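Long-range contacts in secreted effector protein SifA (Salmonella typhimurium, PDB 3CXB), which acts inside host cells as a virulence effector, is required for endosomal tubulation and Salmonella-induced filament formation, and interacts with host PLEKHM2: residues Arg83-Asn88 against Arg99-Asn104; Ile68-Lys73 against Ile155-Leu160; Ser212-Thr217 against Lys312-Gln317; Gln232-Glu237 against Glu316-Leu321. One frame throughout, in Å; residues are numbered along the deposited sequence.

Contact 1: residues Arg83-Asn88 against Arg99-Asn104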
loop_
_atom_site.group_PDB
_atom_site.type_symbol
_atom_site.label_atom_id
_atom_site.label_comp_id
_atom_site.label_asym_id
_atom_site.label_seq_id
_atom_site.Cartn_x
_atom_site.Cartn_y
_atom_site.Cartn_z
ATOM N N ARG A 83 -12.739 15.878 9.534
ATOM C CA ARG A 83 -11.583 16.571 10.085
ATOM C C ARG A 83 -10.286 15.993 9.525
ATOM O O ARG A 83 -9.223 16.566 9.729
ATOM C CB ARG A 83 -11.532 16.457 11.613
ATOM C CG ARG A 83 -12.595 17.218 12.387
ATOM C CD ARG A 83 -12.683 18.662 11.953
ATOM N NE ARG A 83 -13.610 18.810 10.836
ATOM C CZ ARG A 83 -13.665 19.869 10.036
ATOM N NH1 ARG A 83 -14.556 19.908 9.051
ATOM N NH2 ARG A 83 -12.821 20.879 10.206
ATOM N N PHE A 84 -10.369 14.850 8.845
ATOM C CA PHE A 84 -9.194 14.205 8.259
ATOM C C PHE A 84 -9.187 14.431 6.750
ATOM O O PHE A 84 -9.800 13.671 5.994
ATOM C CB PHE A 84 -9.213 12.699 8.538
ATOM C CG PHE A 84 -9.109 12.346 9.988
ATOM C CD1 PHE A 84 -10.203 12.464 10.822
ATOM C CD2 PHE A 84 -7.895 11.896 10.524
ATOM C CE1 PHE A 84 -10.094 12.139 12.175
ATOM C CE2 PHE A 84 -7.772 11.568 11.876
ATOM C CZ PHE A 84 -8.871 11.688 12.704
ATOM N N GLN A 85 -8.466 15.447 6.303
ATOM C CA GLN A 85 -8.449 15.759 4.879
ATOM C C GLN A 85 -7.117 15.473 4.187
ATOM O O GLN A 85 -6.058 15.636 4.782
ATOM C CB GLN A 85 -8.832 17.230 4.709
ATOM C CG GLN A 85 -9.948 17.668 5.668
ATOM C CD GLN A 85 -10.010 19.172 5.877
ATOM O OE1 GLN A 85 -9.004 19.809 6.180
ATOM N NE2 GLN A 85 -11.198 19.740 5.730
ATOM N N VAL A 86 -7.187 15.046 2.929
ATOM C CA VAL A 86 -6.004 14.750 2.130
ATOM C C VAL A 86 -6.178 15.366 0.735
ATOM O O VAL A 86 -7.249 15.263 0.140
ATOM C CB VAL A 86 -5.743 13.195 2.020
ATOM C CG1 VAL A 86 -6.984 12.416 2.364
ATOM C CG2 VAL A 86 -5.293 12.825 0.632
ATOM N N HIS A 87 -5.128 16.000 0.214
ATOM C CA HIS A 87 -5.196 16.634 -1.102
ATOM C C HIS A 87 -3.794 16.873 -1.651
ATOM O O HIS A 87 -2.820 16.831 -0.899
ATOM C CB HIS A 87 -5.871 17.992 -0.963
ATOM C CG HIS A 87 -5.035 18.987 -0.220
ATOM N ND1 HIS A 87 -4.116 19.802 -0.848
ATOM C CD2 HIS A 87 -4.914 19.235 1.107
ATOM C CE1 HIS A 87 -3.464 20.507 0.061
ATOM N NE2 HIS A 87 -3.929 20.182 1.254
ATOM N N ASN A 88 -3.706 17.145 -2.954
ATOM C CA ASN A 88 -2.433 17.451 -3.605
ATOM C C ASN A 88 -2.417 18.955 -3.793
ATOM O O ASN A 88 -3.261 19.500 -4.501
ATOM C CB ASN A 88 -2.343 16.796 -4.971
ATOM C CG ASN A 88 -2.573 15.327 -4.909
ATOM O OD1 ASN A 88 -3.709 14.880 -4.756
ATOM N ND2 ASN A 88 -1.496 14.550 -5.004
ATOM N N ARG A 99 -3.832 15.592 6.652
ATOM C CA ARG A 99 -3.866 16.426 7.833
ATOM C C ARG A 99 -5.124 16.298 8.665
ATOM O O ARG A 99 -6.152 15.836 8.191
ATOM C CB ARG A 99 -3.685 17.875 7.416
ATOM C CG ARG A 99 -4.574 18.258 6.267
ATOM C CD ARG A 99 -4.403 19.720 5.904
ATOM N NE ARG A 99 -5.326 20.102 4.837
ATOM C CZ ARG A 99 -5.599 21.354 4.486
ATOM N NH1 ARG A 99 -6.457 21.579 3.501
ATOM N NH2 ARG A 99 -5.021 22.373 5.118
ATOM N N ILE A 100 -5.025 16.722 9.916
ATOM C CA ILE A 100 -6.139 16.691 10.835
ATOM C C ILE A 100 -6.360 18.141 11.227
ATOM O O ILE A 100 -5.479 18.739 11.850
ATOM C CB ILE A 100 -5.788 15.896 12.115
ATOM C CG1 ILE A 100 -5.345 14.473 11.754
ATOM C CG2 ILE A 100 -6.993 15.853 13.055
ATOM C CD1 ILE A 100 -4.951 13.630 12.955
ATOM N N MET A 101 -7.519 18.701 10.875
ATOM C CA MET A 101 -7.847 20.099 11.186
ATOM C C MET A 101 -8.560 20.245 12.519
ATOM O O MET A 101 -8.762 19.271 13.229
ATOM C CB MET A 101 -8.741 20.691 10.099
ATOM C CG MET A 101 -8.148 20.660 8.714
ATOM S SD MET A 101 -6.676 21.653 8.611
ATOM C CE MET A 101 -5.445 20.394 8.960
ATOM N N ASP A 102 -8.948 21.470 12.852
ATOM C CA ASP A 102 -9.660 21.719 14.101
ATOM C C ASP A 102 -11.127 21.931 13.749
ATOM O O ASP A 102 -11.474 22.016 12.573
ATOM C CB ASP A 102 -9.109 22.967 14.800
ATOM C CG ASP A 102 -9.415 22.988 16.296
ATOM O OD1 ASP A 102 -10.596 22.838 16.681
ATOM O OD2 ASP A 102 -8.468 23.157 17.095
ATOM N N GLN A 103 -11.985 22.015 14.762
ATOM C CA GLN A 103 -13.416 22.219 14.542
ATOM C C GLN A 103 -13.701 23.335 13.541
ATOM O O GLN A 103 -14.162 23.082 12.427
ATOM C CB GLN A 103 -14.115 22.536 15.867
ATOM C CG GLN A 103 -14.195 21.361 16.831
ATOM C CD GLN A 103 -15.050 20.225 16.297
ATOM O OE1 GLN A 103 -14.764 19.661 15.240
ATOM N NE2 GLN A 103 -16.104 19.884 17.030
ATOM N N ASN A 104 -13.432 24.570 13.944
ATOM C CA ASN A 104 -13.667 25.715 13.076
ATOM C C ASN A 104 -12.589 25.763 12.002
ATOM O O ASN A 104 -12.264 26.831 11.487
ATOM C CB ASN A 104 -13.653 27.016 13.890
ATOM C CG ASN A 104 -14.741 27.057 14.956
ATOM O OD1 ASN A 104 -15.932 27.023 14.646
ATOM N ND2 ASN A 104 -14.332 27.134 16.220
#

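Contact 2: residues Ile68-Lys73 against Ile155-Leu160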
loop_
_atom_site.group_PDB
_atom_site.type_symbol
_atom_site.label_atom_id
_atom_site.label_comp_id
_atom_site.label_asym_id
_atom_site.label_seq_id
_atom_site.Cartn_x
_atom_site.Cartn_y
_atom_site.Cartn_z
ATOM N N ILE A 68 -1.421 4.709 9.224
ATOM C CA ILE A 68 -1.760 5.181 10.553
ATOM C C ILE A 68 -2.728 6.320 10.500
ATOM O O ILE A 68 -3.606 6.464 11.367
ATOM C CB ILE A 68 -0.515 5.607 11.335
ATOM C CG1 ILE A 68 0.463 4.425 11.423
ATOM C CG2 ILE A 68 -0.916 6.027 12.739
ATOM C CD1 ILE A 68 1.840 4.780 12.015
ATOM N N PHE A 69 -2.572 7.130 9.464
ATOM C CA PHE A 69 -3.442 8.270 9.286
ATOM C C PHE A 69 -4.892 7.772 9.195
ATOM O O PHE A 69 -5.765 8.231 9.932
ATOM C CB PHE A 69 -3.062 9.019 8.011
ATOM C CG PHE A 69 -3.908 10.221 7.756
ATOM C CD1 PHE A 69 -3.716 11.389 8.491
ATOM C CD2 PHE A 69 -4.904 10.186 6.781
ATOM C CE1 PHE A 69 -4.492 12.515 8.263
ATOM C CE2 PHE A 69 -5.689 11.308 6.545
ATOM C CZ PHE A 69 -5.478 12.484 7.295
ATOM N N PHE A 70 -5.136 6.809 8.307
ATOM C CA PHE A 70 -6.485 6.283 8.126
ATOM C C PHE A 70 -6.982 5.401 9.263
ATOM O O PHE A 70 -8.181 5.253 9.468
ATOM C CB PHE A 70 -6.582 5.585 6.771
ATOM C CG PHE A 70 -6.536 6.552 5.621
ATOM C CD1 PHE A 70 -7.652 7.305 5.283
ATOM C CD2 PHE A 70 -5.357 6.782 4.934
ATOM C CE1 PHE A 70 -7.577 8.295 4.306
ATOM C CE2 PHE A 70 -5.281 7.784 3.944
ATOM C CZ PHE A 70 -6.391 8.527 3.628
ATOM N N GLU A 71 -6.069 4.815 10.018
ATOM C CA GLU A 71 -6.524 4.017 11.142
ATOM C C GLU A 71 -7.132 5.043 12.102
ATOM O O GLU A 71 -8.123 4.786 12.777
ATOM C CB GLU A 71 -5.349 3.266 11.788
ATOM C CG GLU A 71 -5.023 1.911 11.121
ATOM C CD GLU A 71 -3.722 1.267 11.614
ATOM O OE1 GLU A 71 -3.500 1.235 12.850
ATOM O OE2 GLU A 71 -2.932 0.775 10.766
ATOM N N LEU A 72 -6.539 6.226 12.147
ATOM C CA LEU A 72 -7.058 7.260 13.017
ATOM C C LEU A 72 -8.414 7.716 12.488
ATOM O O LEU A 72 -9.395 7.761 13.225
ATOM C CB LEU A 72 -6.087 8.446 13.078
ATOM C CG LEU A 72 -4.800 8.185 13.866
ATOM C CD1 LEU A 72 -3.748 9.210 13.511
ATOM C CD2 LEU A 72 -5.101 8.218 15.380
ATOM N N LYS A 73 -8.465 8.044 11.200
ATOM C CA LYS A 73 -9.700 8.506 10.597
ATOM C C LYS A 73 -10.801 7.479 10.832
ATOM O O LYS A 73 -11.908 7.815 11.253
ATOM C CB LYS A 73 -9.500 8.729 9.109
ATOM C CG LYS A 73 -10.697 9.360 8.433
ATOM C CD LYS A 73 -10.445 9.513 6.942
ATOM C CE LYS A 73 -11.693 9.914 6.187
ATOM N NZ LYS A 73 -11.453 9.767 4.720
ATOM N N ILE A 155 -13.097 6.071 -3.333
ATOM C CA ILE A 155 -13.721 4.780 -3.601
ATOM C C ILE A 155 -13.063 3.729 -2.723
ATOM O O ILE A 155 -13.688 2.751 -2.346
ATOM C CB ILE A 155 -13.585 4.379 -5.089
ATOM C CG1 ILE A 155 -14.577 5.193 -5.908
ATOM C CG2 ILE A 155 -13.874 2.896 -5.285
ATOM C CD1 ILE A 155 -16.003 5.111 -5.363
ATOM N N VAL A 156 -11.792 3.943 -2.409
ATOM C CA VAL A 156 -11.034 3.048 -1.548
ATOM C C VAL A 156 -10.743 3.755 -0.216
ATOM O O VAL A 156 -10.260 3.132 0.737
ATOM C CB VAL A 156 -9.703 2.681 -2.188
ATOM C CG1 VAL A 156 -9.916 1.732 -3.326
ATOM C CG2 VAL A 156 -9.019 3.940 -2.675
ATOM N N ASP A 157 -11.072 5.049 -0.161
ATOM C CA ASP A 157 -10.829 5.906 1.003
ATOM C C ASP A 157 -9.364 5.769 1.400
ATOM O O ASP A 157 -9.018 5.425 2.528
ATOM C CB ASP A 157 -11.730 5.526 2.158
ATOM C CG ASP A 157 -11.555 6.437 3.334
ATOM O OD1 ASP A 157 -10.906 7.496 3.185
ATOM O OD2 ASP A 157 -12.070 6.102 4.413
ATOM N N TYR A 158 -8.502 6.059 0.438
ATOM C CA TYR A 158 -7.077 5.947 0.637
ATOM C C TYR A 158 -6.429 6.489 -0.619
ATOM O O TYR A 158 -7.053 6.490 -1.683
ATOM C CB TYR A 158 -6.706 4.478 0.755
ATOM C CG TYR A 158 -5.401 4.233 1.461
ATOM C CD1 TYR A 158 -5.335 4.233 2.855
ATOM C CD2 TYR A 158 -4.241 3.955 0.744
ATOM C CE1 TYR A 158 -4.150 3.953 3.523
ATOM C CE2 TYR A 158 -3.045 3.670 1.399
ATOM C CZ TYR A 158 -3.006 3.668 2.796
ATOM O OH TYR A 158 -1.837 3.359 3.471
ATOM N N PRO A 159 -5.179 6.968 -0.534
ATOM C CA PRO A 159 -4.594 7.464 -1.780
ATOM C C PRO A 159 -4.186 6.277 -2.640
ATOM O O PRO A 159 -3.776 5.234 -2.124
ATOM C CB PRO A 159 -3.411 8.297 -1.298
ATOM C CG PRO A 159 -3.054 7.674 -0.005
ATOM C CD PRO A 159 -4.370 7.369 0.626
ATOM N N LEU A 160 -4.330 6.415 -3.952
ATOM C CA LEU A 160 -3.966 5.322 -4.842
ATOM C C LEU A 160 -3.096 5.847 -5.972
ATOM O O LEU A 160 -3.163 7.034 -6.332
ATOM C CB LEU A 160 -5.230 4.633 -5.400
ATOM C CG LEU A 160 -6.019 5.214 -6.592
ATOM C CD1 LEU A 160 -6.161 6.737 -6.446
ATOM C CD2 LEU A 160 -5.306 4.906 -7.900
#

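Contact 3: residues Ser212-Thr217 against Lys312-Gln317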
loop_
_atom_site.group_PDB
_atom_site.type_symbol
_atom_site.label_atom_id
_atom_site.label_comp_id
_atom_site.label_asym_id
_atom_site.label_seq_id
_atom_site.Cartn_x
_atom_site.Cartn_y
_atom_site.Cartn_z
ATOM N N SER A 212 4.109 -17.590 -5.410
ATOM C CA SER A 212 5.386 -17.061 -5.875
ATOM C C SER A 212 6.391 -17.237 -4.740
ATOM O O SER A 212 7.453 -17.838 -4.927
ATOM C CB SER A 212 5.248 -15.591 -6.240
ATOM O OG SER A 212 4.122 -15.413 -7.073
ATOM N N GLY A 213 6.048 -16.732 -3.559
ATOM C CA GLY A 213 6.947 -16.877 -2.431
ATOM C C GLY A 213 7.446 -18.307 -2.254
ATOM O O GLY A 213 8.624 -18.539 -1.983
ATOM N N ILE A 214 6.553 -19.277 -2.415
ATOM C CA ILE A 214 6.931 -20.670 -2.248
ATOM C C ILE A 214 7.951 -21.063 -3.297
ATOM O O ILE A 214 9.073 -21.444 -2.974
ATOM C CB ILE A 214 5.708 -21.618 -2.377
ATOM C CG1 ILE A 214 4.636 -21.227 -1.359
ATOM C CG2 ILE A 214 6.133 -23.072 -2.130
ATOM C CD1 ILE A 214 5.130 -21.278 0.076
ATOM N N GLU A 215 7.552 -20.964 -4.557
ATOM C CA GLU A 215 8.417 -21.326 -5.670
ATOM C C GLU A 215 9.749 -20.570 -5.633
ATOM O O GLU A 215 10.784 -21.099 -6.034
ATOM C CB GLU A 215 7.696 -21.048 -6.987
ATOM C CG GLU A 215 6.364 -21.761 -7.128
ATOM C CD GLU A 215 5.622 -21.357 -8.388
ATOM O OE1 GLU A 215 5.402 -20.135 -8.590
ATOM O OE2 GLU A 215 5.256 -22.260 -9.175
ATOM N N LYS A 216 9.712 -19.335 -5.143
ATOM C CA LYS A 216 10.902 -18.507 -5.052
ATOM C C LYS A 216 11.923 -19.051 -4.050
ATOM O O LYS A 216 13.073 -19.314 -4.399
ATOM C CB LYS A 216 10.506 -17.078 -4.662
ATOM C CG LYS A 216 11.676 -16.105 -4.544
ATOM C CD LYS A 216 11.214 -14.696 -4.191
ATOM C CE LYS A 216 12.389 -13.718 -4.106
ATOM N NZ LYS A 216 11.956 -12.345 -3.694
ATOM N N THR A 217 11.497 -19.206 -2.802
ATOM C CA THR A 217 12.367 -19.712 -1.754
ATOM C C THR A 217 12.885 -21.112 -2.102
ATOM O O THR A 217 13.996 -21.485 -1.719
ATOM C CB THR A 217 11.614 -19.761 -0.403
ATOM O OG1 THR A 217 11.122 -18.458 -0.083
ATOM C CG2 THR A 217 12.536 -20.220 0.722
ATOM N N LYS A 312 6.065 -12.858 2.116
ATOM C CA LYS A 312 7.155 -13.155 3.040
ATOM C C LYS A 312 6.784 -14.176 4.075
ATOM O O LYS A 312 7.547 -15.110 4.306
ATOM C CB LYS A 312 7.648 -11.900 3.764
ATOM C CG LYS A 312 8.395 -10.921 2.880
ATOM C CD LYS A 312 8.866 -9.705 3.675
ATOM C CE LYS A 312 9.476 -8.635 2.767
ATOM N NZ LYS A 312 10.000 -7.475 3.547
ATOM N N MET A 313 5.621 -14.011 4.700
ATOM C CA MET A 313 5.220 -14.958 5.728
ATOM C C MET A 313 5.071 -16.338 5.094
ATOM O O MET A 313 5.278 -17.371 5.743
ATOM C CB MET A 313 3.935 -14.506 6.417
ATOM C CG MET A 313 2.716 -14.502 5.566
ATOM S SD MET A 313 1.294 -13.951 6.552
ATOM C CE MET A 313 0.861 -15.449 7.407
ATOM N N ALA A 314 4.738 -16.348 3.809
ATOM C CA ALA A 314 4.629 -17.603 3.093
ATOM C C ALA A 314 6.039 -18.191 2.982
ATOM O O ALA A 314 6.246 -19.365 3.233
ATOM C CB ALA A 314 4.033 -17.381 1.696
ATOM N N GLU A 315 7.008 -17.372 2.615
ATOM C CA GLU A 315 8.369 -17.852 2.499
ATOM C C GLU A 315 8.853 -18.378 3.846
ATOM O O GLU A 315 9.585 -19.361 3.910
ATOM C CB GLU A 315 9.283 -16.715 2.026
ATOM C CG GLU A 315 8.953 -16.262 0.626
ATOM C CD GLU A 315 9.579 -14.941 0.262
ATOM O OE1 GLU A 315 9.327 -14.481 -0.864
ATOM O OE2 GLU A 315 10.313 -14.356 1.086
ATOM N N GLU A 316 8.425 -17.727 4.920
ATOM C CA GLU A 316 8.866 -18.119 6.248
ATOM C C GLU A 316 8.176 -19.381 6.687
ATOM O O GLU A 316 8.699 -20.118 7.516
ATOM C CB GLU A 316 8.611 -16.992 7.250
ATOM C CG GLU A 316 9.466 -15.748 7.052
ATOM C CD GLU A 316 9.084 -14.654 8.023
ATOM O OE1 GLU A 316 9.029 -14.942 9.238
ATOM O OE2 GLU A 316 8.836 -13.511 7.584
ATOM N N GLN A 317 6.993 -19.624 6.139
ATOM C CA GLN A 317 6.259 -20.834 6.473
ATOM C C GLN A 317 7.008 -22.014 5.867
ATOM O O GLN A 317 7.305 -23.003 6.535
ATOM C CB GLN A 317 4.829 -20.785 5.916
ATOM C CG GLN A 317 3.800 -20.270 6.913
ATOM C CD GLN A 317 3.625 -21.206 8.096
ATOM O OE1 GLN A 317 3.193 -20.797 9.179
ATOM N NE2 GLN A 317 3.956 -22.477 7.892
#

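Contact 4: residues Gln232-Glu237 against Glu316-Leu321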
loop_
_atom_site.group_PDB
_atom_site.type_symbol
_atom_site.label_atom_id
_atom_site.label_comp_id
_atom_site.label_asym_id
_atom_site.label_seq_id
_atom_site.Cartn_x
_atom_site.Cartn_y
_atom_site.Cartn_z
ATOM N N GLN A 232 3.323 -27.748 -0.535
ATOM C CA GLN A 232 1.874 -27.605 -0.526
ATOM C C GLN A 232 1.372 -27.312 0.882
ATOM O O GLN A 232 0.403 -26.571 1.067
ATOM C CB GLN A 232 1.194 -28.856 -1.088
ATOM C CG GLN A 232 -0.268 -28.618 -1.461
ATOM C CD GLN A 232 -0.432 -27.549 -2.536
ATOM O OE1 GLN A 232 0.249 -26.523 -2.516
ATOM N NE2 GLN A 232 -1.347 -27.781 -3.472
ATOM N N ASN A 233 2.040 -27.885 1.875
ATOM C CA ASN A 233 1.647 -27.644 3.247
ATOM C C ASN A 233 1.794 -26.153 3.549
ATOM O O ASN A 233 0.909 -25.547 4.148
ATOM C CB ASN A 233 2.499 -28.491 4.197
ATOM C CG ASN A 233 1.974 -29.924 4.341
ATOM O OD1 ASN A 233 1.615 -30.580 3.355
ATOM N ND2 ASN A 233 1.931 -30.414 5.579
ATOM N N ALA A 234 2.893 -25.551 3.107
ATOM C CA ALA A 234 3.108 -24.129 3.349
ATOM C C ALA A 234 2.002 -23.325 2.677
ATOM O O ALA A 234 1.386 -22.452 3.298
ATOM C CB ALA A 234 4.489 -23.690 2.814
ATOM N N PHE A 235 1.750 -23.617 1.403
ATOM C CA PHE A 235 0.703 -22.912 0.676
ATOM C C PHE A 235 -0.669 -22.975 1.362
ATOM O O PHE A 235 -1.384 -21.975 1.420
ATOM C CB PHE A 235 0.514 -23.467 -0.721
ATOM C CG PHE A 235 -0.647 -22.846 -1.435
ATOM C CD1 PHE A 235 -0.505 -21.612 -2.068
ATOM C CD2 PHE A 235 -1.896 -23.473 -1.446
ATOM C CE1 PHE A 235 -1.586 -21.013 -2.712
ATOM C CE2 PHE A 235 -2.991 -22.873 -2.092
ATOM C CZ PHE A 235 -2.833 -21.644 -2.723
ATOM N N LEU A 236 -1.054 -24.152 1.842
ATOM C CA LEU A 236 -2.343 -24.310 2.503
ATOM C C LEU A 236 -2.366 -23.671 3.881
ATOM O O LEU A 236 -3.401 -23.140 4.307
ATOM C CB LEU A 236 -2.694 -25.796 2.644
ATOM C CG LEU A 236 -2.767 -26.622 1.355
ATOM C CD1 LEU A 236 -2.998 -28.075 1.726
ATOM C CD2 LEU A 236 -3.862 -26.118 0.439
ATOM N N GLU A 237 -1.225 -23.728 4.565
ATOM C CA GLU A 237 -1.083 -23.184 5.905
ATOM C C GLU A 237 -1.168 -21.661 5.885
ATOM O O GLU A 237 -1.938 -21.066 6.641
ATOM C CB GLU A 237 0.253 -23.631 6.506
ATOM C CG GLU A 237 0.322 -23.552 8.017
ATOM C CD GLU A 237 0.322 -24.924 8.667
ATOM O OE1 GLU A 237 0.119 -24.996 9.900
ATOM O OE2 GLU A 237 0.530 -25.927 7.949
ATOM N N GLU A 316 8.425 -17.727 4.920
ATOM C CA GLU A 316 8.866 -18.119 6.248
ATOM C C GLU A 316 8.176 -19.381 6.687
ATOM O O GLU A 316 8.699 -20.118 7.516
ATOM C CB GLU A 316 8.611 -16.992 7.250
ATOM C CG GLU A 316 9.466 -15.748 7.052
ATOM C CD GLU A 316 9.084 -14.654 8.023
ATOM O OE1 GLU A 316 9.029 -14.942 9.238
ATOM O OE2 GLU A 316 8.836 -13.511 7.584
ATOM N N GLN A 317 6.993 -19.624 6.139
ATOM C CA GLN A 317 6.259 -20.834 6.473
ATOM C C GLN A 317 7.008 -22.014 5.867
ATOM O O GLN A 317 7.305 -23.003 6.535
ATOM C CB GLN A 317 4.829 -20.785 5.916
ATOM C CG GLN A 317 3.800 -20.270 6.913
ATOM C CD GLN A 317 3.625 -21.206 8.096
ATOM O OE1 GLN A 317 3.193 -20.797 9.179
ATOM N NE2 GLN A 317 3.956 -22.477 7.892
ATOM N N LEU A 318 7.312 -21.890 4.585
ATOM C CA LEU A 318 8.029 -22.927 3.879
ATOM C C LEU A 318 9.301 -23.301 4.637
ATOM O O LEU A 318 9.561 -24.462 4.897
ATOM C CB LEU A 318 8.391 -22.451 2.477
ATOM C CG LEU A 318 8.977 -23.559 1.614
ATOM C CD1 LEU A 318 7.850 -24.541 1.267
ATOM C CD2 LEU A 318 9.577 -22.980 0.342
ATOM N N THR A 319 10.088 -22.314 5.022
ATOM C CA THR A 319 11.323 -22.613 5.717
ATOM C C THR A 319 11.094 -23.190 7.099
ATOM O O THR A 319 11.785 -24.119 7.515
ATOM C CB THR A 319 12.202 -21.366 5.830
ATOM O OG1 THR A 319 11.507 -20.358 6.580
ATOM C CG2 THR A 319 12.544 -20.839 4.430
ATOM N N THR A 320 10.123 -22.637 7.811
ATOM C CA THR A 320 9.822 -23.104 9.157
ATOM C C THR A 320 9.295 -24.552 9.126
ATOM O O THR A 320 9.666 -25.393 9.954
ATOM C CB THR A 320 8.807 -22.143 9.844
ATOM O OG1 THR A 320 8.677 -22.487 11.227
ATOM C CG2 THR A 320 7.448 -22.228 9.183
ATOM N N LEU A 321 8.444 -24.857 8.161
ATOM C CA LEU A 321 7.941 -26.211 8.073
ATOM C C LEU A 321 9.101 -27.145 7.751
ATOM O O LEU A 321 9.302 -28.151 8.435
ATOM C CB LEU A 321 6.860 -26.326 6.995
ATOM C CG LEU A 321 5.472 -25.796 7.356
ATOM C CD1 LEU A 321 4.531 -25.939 6.154
ATOM C CD2 LEU A 321 4.937 -26.568 8.568
#

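Contact 1: residues Arg83-Asn88 against Arg99-Asn104
Strands 84-87 and 96-101 form an antiparallel beta hairpin at one edge of a five-stranded sheet. Arg83, Arg99 and Gln85 bury the most surface here. Gln85 and Arg99 are a hydrogen-bonded pair. Arg99 N donates to Gln85 O at 2.9 Å, nearly along the C=O axis. Gln85 N gives to Arg99 O at 3.0 Å, in the carbonyl plane. One step on, Phe84 and Ile100 make a non-hydrogen-bonded pair on the other face of the sheet. Their side chains run side by side, with Phe84 CE2 3.7 Å from Ile100 CD1, and this face packs on helix 62-75. Met101 N continues the ladder to Arg83 O at 3.0 Å, with a fairly straight N-H...O angle of 161°.

Arg99 starts with CG in the crowded position between the backbone N and the carbonyl carbon and is then extended as far as NE. His87 NE2 lies over one face of its guanidinium, with the ring turned 61° from that plane. Arg99 NH2 makes a salt bridge to Glu108 on the next strand, which helps fix the group. Arg83 instead bends at chi2 and chi3, and this brings its guanidinium to the loop at Asp102. There Arg83 NH2 donates to Asp102 O at 3.0 Å, approaching from above the carbonyl plane, 28° out of it.

Contact 2: residues Ile68-Lys73 against Ile155-Leu160
A G1 beta bulge at Asp157 and Tyr158, both facing Ser153, opens strand 158-167 and meets helix 62-75. Phe70 is the main contact from the helix. Its ring lies against the bulge backbone, with Asp157 O and Tyr158 CA over one face, both offset toward the rim. Phe69 CD2 sits over the centre of the opposite face, so the ring is held between them. Phe70 CD2 comes within 3.3 Å of Tyr158 CD1; the two rings cross obliquely, planes 45° apart. Phe70 CE2 meets Pro159 CD tip to tip at 3.5 Å.

A salt bridge closes one end. Lys73 is fully extended and brings NZ to 2.8 Å from Asp157 OD1, on the syn lone pair. Tyr152 OH also bonds to this oxygen, so OD1 is gripped twice. Tyr158 OH reaches back to Thr66 on the same helix, and the Tyr158 ring meets that of His300. The contact thus lies buried between helix 62-75, the three-stranded sheet and helix 283-303.

Contact 3: residues Ser212-Thr217 against Lys312-Gln317
Helices 197-220 and 307-324 cross here with their segment axes 8.1 Å apart at closest approach and a signed angle of -48°. The backbones come nearest at Gly213 and Glu315, with CA atoms 5.2 Å apart. Gly213 has no side chain, and the Glu315 side chain lies across the place where one would project. Glu315 buries the most surface of the contact. Its CG is anti to the carbonyl carbon, and the chain beyond is extended, so it runs obliquely across the other helix. Glu315 CG lies 3.5 Å from Gly213 O and also packs against Thr217 OG1.

The Thr217 hydroxyl is turned to its own helix and donates to Gly213 O at 3.1 Å, in the carbonyl plane. Gly213 O also accepts from Thr217 N, so two bonds grip it. On one flank, Ile214 CD1 approaches Ala314 CB at 4.4 Å. On the other, the extended Lys216 passes Glu315, its CD 3.8 Å from Glu315 OE1.

The contact therefore rests mainly on van der Waals packing of the methylenes of Glu315. Lys216 NZ stands 4.4 Å from Glu315 OE1, too far for a salt bridge, so any electrostatic help is probably modest.

Contact 4: residues Gln232-Glu237 against Glu316-Leu321
Apolar packing carries most of this contact, and Ala234 is at its centre. Its CB points at helix 307-324 and meets Leu318 at two places, the backbone CA and the branch CD1, each 3.8 Å from Ala234 CB. Leu318 CG is anti to its backbone N (chi1 -172°), which places CD1 beside Ala234 CB. Leu321 supplies the second branch. Its CD1 lies against the backbone of helix 228-241, 3.5 Å from Ala234 N, and also touches Asn233 CB at 3.8 Å.

Between the polar side chains, the methylene carbon Glu237 CG meets the amide nitrogen Gln317 NE2 at 3.8 Å. Glu237 bends at chi2 and crosses Gln317 at about a right angle, while the carboxylate and amide planes are only 10° apart. The Gln317 side chain goes on to touch Thr238 and Met241.

The segment axes approach to 8.6 Å at 131°, and the CA atoms of Ala234 and Leu318 are 5.1 Å apart. A small alanine at the crossing point, with leucines beside it, is typical of close helix-helix packing in an alpha-helical bundle.

How the contacts relate
Following the chain from the N terminus, the first contact segment is on helix 62-75, which opens the loop that contact 2 closes at residues 155-160. Contact 1 is nested inside this loop, as a hairpin at the edge of the five-stranded sheet. The two touch where Phe84 packs on Phe69, Leu72 and Lys73, so one helix is joined to both sheets. Contacts 3 and 4 follow in series and lie in the helical C-terminal part. Contact 4 opens inside the loop of contact 3, and both close on the same stretch of helix 307-324, sharing Glu316 and Gln317. Ile214 touches Ala234 and Leu318, binding three helices together. The centres of contacts 1 and 4 are about 44 Å apart.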